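Local coordinates for PmbA-related protein (Thermotoga maritima, PDB 1VL4) that is of uncertain function but probably acts as a metallopeptidase of the U62 family, related to PmbA, a putative modulator of DNA gyrase, at residues A[317-325]-A[333-343]. Residues are numbered along the deposited sequence; the frame is centred on the assembly and turned at random.
Sequences TFLHNLKTA and TGNGFVGGIRP
His320 and Asn321 run beside Asn335 and Gly336, the CA atoms of Asn321 and Gly336 4.1 Å apart, where the extended lead-in to helix 322-328 meets a small beta hairpin, 336-341, closed by a type II turn from Phe337 to Gly340. Thr333 OG1 accepts the N-H of His320 at 3.0 Å and donates its own hydrogen bond to Asn335 OD1, in the carbonyl plane on a lone pair. The OG1 can bridge the two because it sits between the backbone N and carbonyl carbon of Thr333 (chi1 56°). The bond from Asn335 N to His320 O is weak; a water also donates to that oxygen and accepts from Gly334 N. Asn335 ND2 donates to Arg342 O at 2.8 Å and also bonds Asp284, while Lys307 bonds OD1; with Thr333, these partners fix the amide beside Leu319 CD2. Leu319 wedges between Asn335, Ile341 and Pro343: its CB meets Ile341 CG2 at 3.5 Å and its CD1 meets Pro343 CD at 3.8 Å. Helix 252-255 adds Ile255 to this apolar patch. Ile341 then crosses the Asn321 side chain at about a right angle, CD1 lying 3.7 Å from ND2. That amide belongs to a capping box: Asn321 N donates to Thr324 OG1, and Thr324 N returns a 2.9 Å bond to Asn321 OD1, arriving almost in line with the C=O bond.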
loop_
_atom_site.group_PDB
_atom_site.type_symbol
_atom_site.label_atom_id
_atom_site.label_comp_id
_atom_site.label_asym_id
_atom_site.label_seq_id
_atom_site.Cartn_x
_atom_site.Cartn_y
_atom_site.Cartn_z
ATOM N N THR A 317 -24.799 19.322 -0.558
ATOM C CA THR A 317 -24.424 18.774 -1.882
ATOM C C THR A 317 -23.565 17.573 -1.683
ATOM O O THR A 317 -22.903 17.463 -0.653
ATOM C CB THR A 317 -23.589 19.810 -2.738
ATOM O OG1 THR A 317 -23.262 19.275 -4.040
ATOM C CG2 THR A 317 -22.291 20.202 -2.027
ATOM N N PHE A 318 -23.531 16.694 -2.687
ATOM C CA PHE A 318 -22.434 15.733 -2.797
ATOM C C PHE A 318 -21.326 16.341 -3.659
ATOM O O PHE A 318 -21.500 17.381 -4.288
ATOM C CB PHE A 318 -22.928 14.412 -3.391
ATOM C CG PHE A 318 -23.982 13.756 -2.579
ATOM C CD1 PHE A 318 -23.718 13.362 -1.263
ATOM C CD2 PHE A 318 -25.256 13.526 -3.103
ATOM C CE1 PHE A 318 -24.703 12.759 -0.492
ATOM C CE2 PHE A 318 -26.255 12.917 -2.320
ATOM C CZ PHE A 318 -25.973 12.532 -1.032
ATOM N N LEU A 319 -20.195 15.680 -3.650
ATOM C CA LEU A 319 -19.082 15.996 -4.514
ATOM C C LEU A 319 -19.160 15.141 -5.804
ATOM O O LEU A 319 -19.549 13.980 -5.778
ATOM C CB LEU A 319 -17.765 15.751 -3.764
ATOM C CG LEU A 319 -17.635 16.579 -2.458
ATOM C CD1 LEU A 319 -16.273 16.392 -1.868
ATOM C CD2 LEU A 319 -17.900 18.046 -2.681
ATOM N N HIS A 320 -18.786 15.757 -6.917
ATOM C CA HIS A 320 -18.944 15.199 -8.242
ATOM C C HIS A 320 -17.653 15.156 -9.077
ATOM O O HIS A 320 -16.692 15.893 -8.831
ATOM C CB HIS A 320 -19.967 16.025 -9.020
ATOM C CG HIS A 320 -21.371 15.877 -8.519
ATOM N ND1 HIS A 320 -22.199 14.862 -8.930
ATOM C CD2 HIS A 320 -22.084 16.613 -7.638
ATOM C CE1 HIS A 320 -23.376 14.991 -8.336
ATOM N NE2 HIS A 320 -23.328 16.046 -7.546
ATOM N N ASN A 321 -17.695 14.257 -10.065
ATOM C CA ASN A 321 -16.840 14.296 -11.226
ATOM C C ASN A 321 -17.721 14.608 -12.441
ATOM O O ASN A 321 -18.920 14.842 -12.288
ATOM C CB ASN A 321 -16.011 13.019 -11.355
ATOM C CG ASN A 321 -16.839 11.743 -11.471
ATOM O OD1 ASN A 321 -18.013 11.738 -11.882
ATOM N ND2 ASN A 321 -16.184 10.620 -11.166
ATOM N N LEU A 322 -17.141 14.669 -13.634
ATOM C CA LEU A 322 -17.912 15.041 -14.813
ATOM C C LEU A 322 -19.052 14.038 -15.060
ATOM O O LEU A 322 -20.169 14.446 -15.381
ATOM C CB LEU A 322 -17.007 15.145 -16.051
ATOM C CG LEU A 322 -15.992 16.300 -16.032
ATOM C CD1 LEU A 322 -15.060 16.292 -17.255
ATOM C CD2 LEU A 322 -16.713 17.622 -15.939
ATOM N N LYS A 323 -18.771 12.748 -14.868
ATOM C CA LYS A 323 -19.751 11.688 -15.126
ATOM C C LYS A 323 -20.952 11.816 -14.203
ATOM O O LYS A 323 -22.099 11.731 -14.651
ATOM C CB LYS A 323 -19.063 10.327 -14.978
ATOM C CG LYS A 323 -19.964 9.097 -14.886
ATOM C CD LYS A 323 -19.170 7.827 -15.174
ATOM N N THR A 324 -20.723 12.057 -12.911
ATOM C CA THR A 324 -21.845 12.079 -11.968
ATOM C C THR A 324 -22.605 13.386 -12.114
ATOM O O THR A 324 -23.852 13.403 -12.059
ATOM C CB THR A 324 -21.401 11.870 -10.511
ATOM O OG1 THR A 324 -20.549 12.932 -10.146
ATOM C CG2 THR A 324 -20.655 10.596 -10.345
ATOM N N ALA A 325 -21.895 14.489 -12.351
ATOM C CA ALA A 325 -22.604 15.747 -12.624
ATOM C C ALA A 325 -23.512 15.636 -13.860
ATOM O O ALA A 325 -24.674 16.073 -13.843
ATOM C CB ALA A 325 -21.625 16.905 -12.767
ATOM N N THR A 333 -18.430 20.073 -9.708
ATOM C CA THR A 333 -17.994 20.742 -8.509
ATOM C C THR A 333 -16.458 20.852 -8.417
ATOM O O THR A 333 -15.972 21.507 -7.508
ATOM C CB THR A 333 -18.470 20.005 -7.269
ATOM O OG1 THR A 333 -18.018 18.650 -7.314
ATOM C CG2 THR A 333 -20.017 20.042 -7.144
ATOM N N GLY A 334 -15.715 20.191 -9.314
ATOM C CA GLY A 334 -14.249 20.220 -9.259
ATOM C C GLY A 334 -13.643 19.238 -8.239
ATOM O O GLY A 334 -12.662 19.552 -7.576
ATOM N N ASN A 335 -14.225 18.043 -8.155
ATOM C CA ASN A 335 -13.771 17.001 -7.221
ATOM C C ASN A 335 -13.374 15.673 -7.889
ATOM O O ASN A 335 -13.211 14.650 -7.205
ATOM C CB ASN A 335 -14.856 16.824 -6.144
ATOM C CG ASN A 335 -15.017 18.085 -5.303
ATOM O OD1 ASN A 335 -15.922 18.925 -5.534
ATOM N ND2 ASN A 335 -14.110 18.256 -4.357
ATOM N N GLY A 336 -13.163 15.706 -9.220
ATOM C CA GLY A 336 -12.890 14.498 -9.979
ATOM C C GLY A 336 -11.396 14.264 -9.957
ATOM O O GLY A 336 -10.651 14.852 -10.750
ATOM N N PHE A 337 -10.958 13.453 -8.998
ATOM C CA PHE A 337 -9.542 13.115 -8.848
ATOM C C PHE A 337 -9.324 11.633 -9.157
ATOM O O PHE A 337 -10.261 10.823 -9.112
ATOM C CB PHE A 337 -9.056 13.465 -7.429
ATOM C CG PHE A 337 -8.999 14.930 -7.167
ATOM C CD1 PHE A 337 -7.895 15.658 -7.552
ATOM C CD2 PHE A 337 -10.046 15.603 -6.521
ATOM C CE1 PHE A 337 -7.826 16.991 -7.319
ATOM C CE2 PHE A 337 -9.995 16.992 -6.328
ATOM C CZ PHE A 337 -8.893 17.675 -6.671
ATOM N N VAL A 338 -8.101 11.299 -9.549
ATOM C CA VAL A 338 -7.756 9.919 -9.824
ATOM C C VAL A 338 -7.937 9.113 -8.535
ATOM O O VAL A 338 -7.483 9.495 -7.463
ATOM C CB VAL A 338 -6.293 9.775 -10.372
ATOM C CG1 VAL A 338 -6.075 10.625 -11.647
ATOM C CG2 VAL A 338 -5.261 10.161 -9.325
ATOM N N GLY A 339 -8.659 8.031 -8.602
ATOM C CA GLY A 339 -8.816 7.230 -7.384
ATOM C C GLY A 339 -10.154 7.416 -6.715
ATOM O O GLY A 339 -10.577 6.591 -5.908
ATOM N N GLY A 340 -10.852 8.480 -7.072
ATOM C CA GLY A 340 -12.110 8.737 -6.445
ATOM C C GLY A 340 -12.398 10.206 -6.325
ATOM O O GLY A 340 -11.476 11.053 -6.240
ATOM N N ILE A 341 -13.695 10.494 -6.315
ATOM C CA ILE A 341 -14.175 11.822 -5.978
ATOM C C ILE A 341 -13.731 12.149 -4.548
ATOM O O ILE A 341 -13.974 11.382 -3.612
ATOM C CB ILE A 341 -15.711 11.882 -6.107
ATOM C CG1 ILE A 341 -16.104 11.661 -7.581
ATOM C CG2 ILE A 341 -16.234 13.168 -5.568
ATOM C CD1 ILE A 341 -17.540 11.299 -7.798
ATOM N N ARG A 342 -13.060 13.276 -4.376
ATOM C CA ARG A 342 -12.716 13.718 -3.044
ATOM C C ARG A 342 -12.682 15.239 -2.899
ATOM O O ARG A 342 -12.544 15.954 -3.863
ATOM C CB ARG A 342 -11.385 13.098 -2.566
ATOM C CG ARG A 342 -10.162 13.639 -3.251
ATOM C CD ARG A 342 -8.829 13.190 -2.587
ATOM N NE ARG A 342 -7.673 13.410 -3.470
ATOM C CZ ARG A 342 -7.089 14.584 -3.715
ATOM N NH1 ARG A 342 -7.523 15.729 -3.149
ATOM N NH2 ARG A 342 -6.057 14.611 -4.553
ATOM N N PRO A 343 -12.817 15.713 -1.656
ATOM C CA PRO A 343 -12.612 17.111 -1.339
ATOM C C PRO A 343 -11.151 17.470 -1.505
ATOM O O PRO A 343 -10.295 16.581 -1.553
ATOM C CB PRO A 343 -13.020 17.217 0.162
ATOM C CG PRO A 343 -12.977 15.892 0.686
ATOM C CD PRO A 343 -13.071 14.901 -0.446
HETATM O O HOH W 1 -16.541 17.803 -10.833
#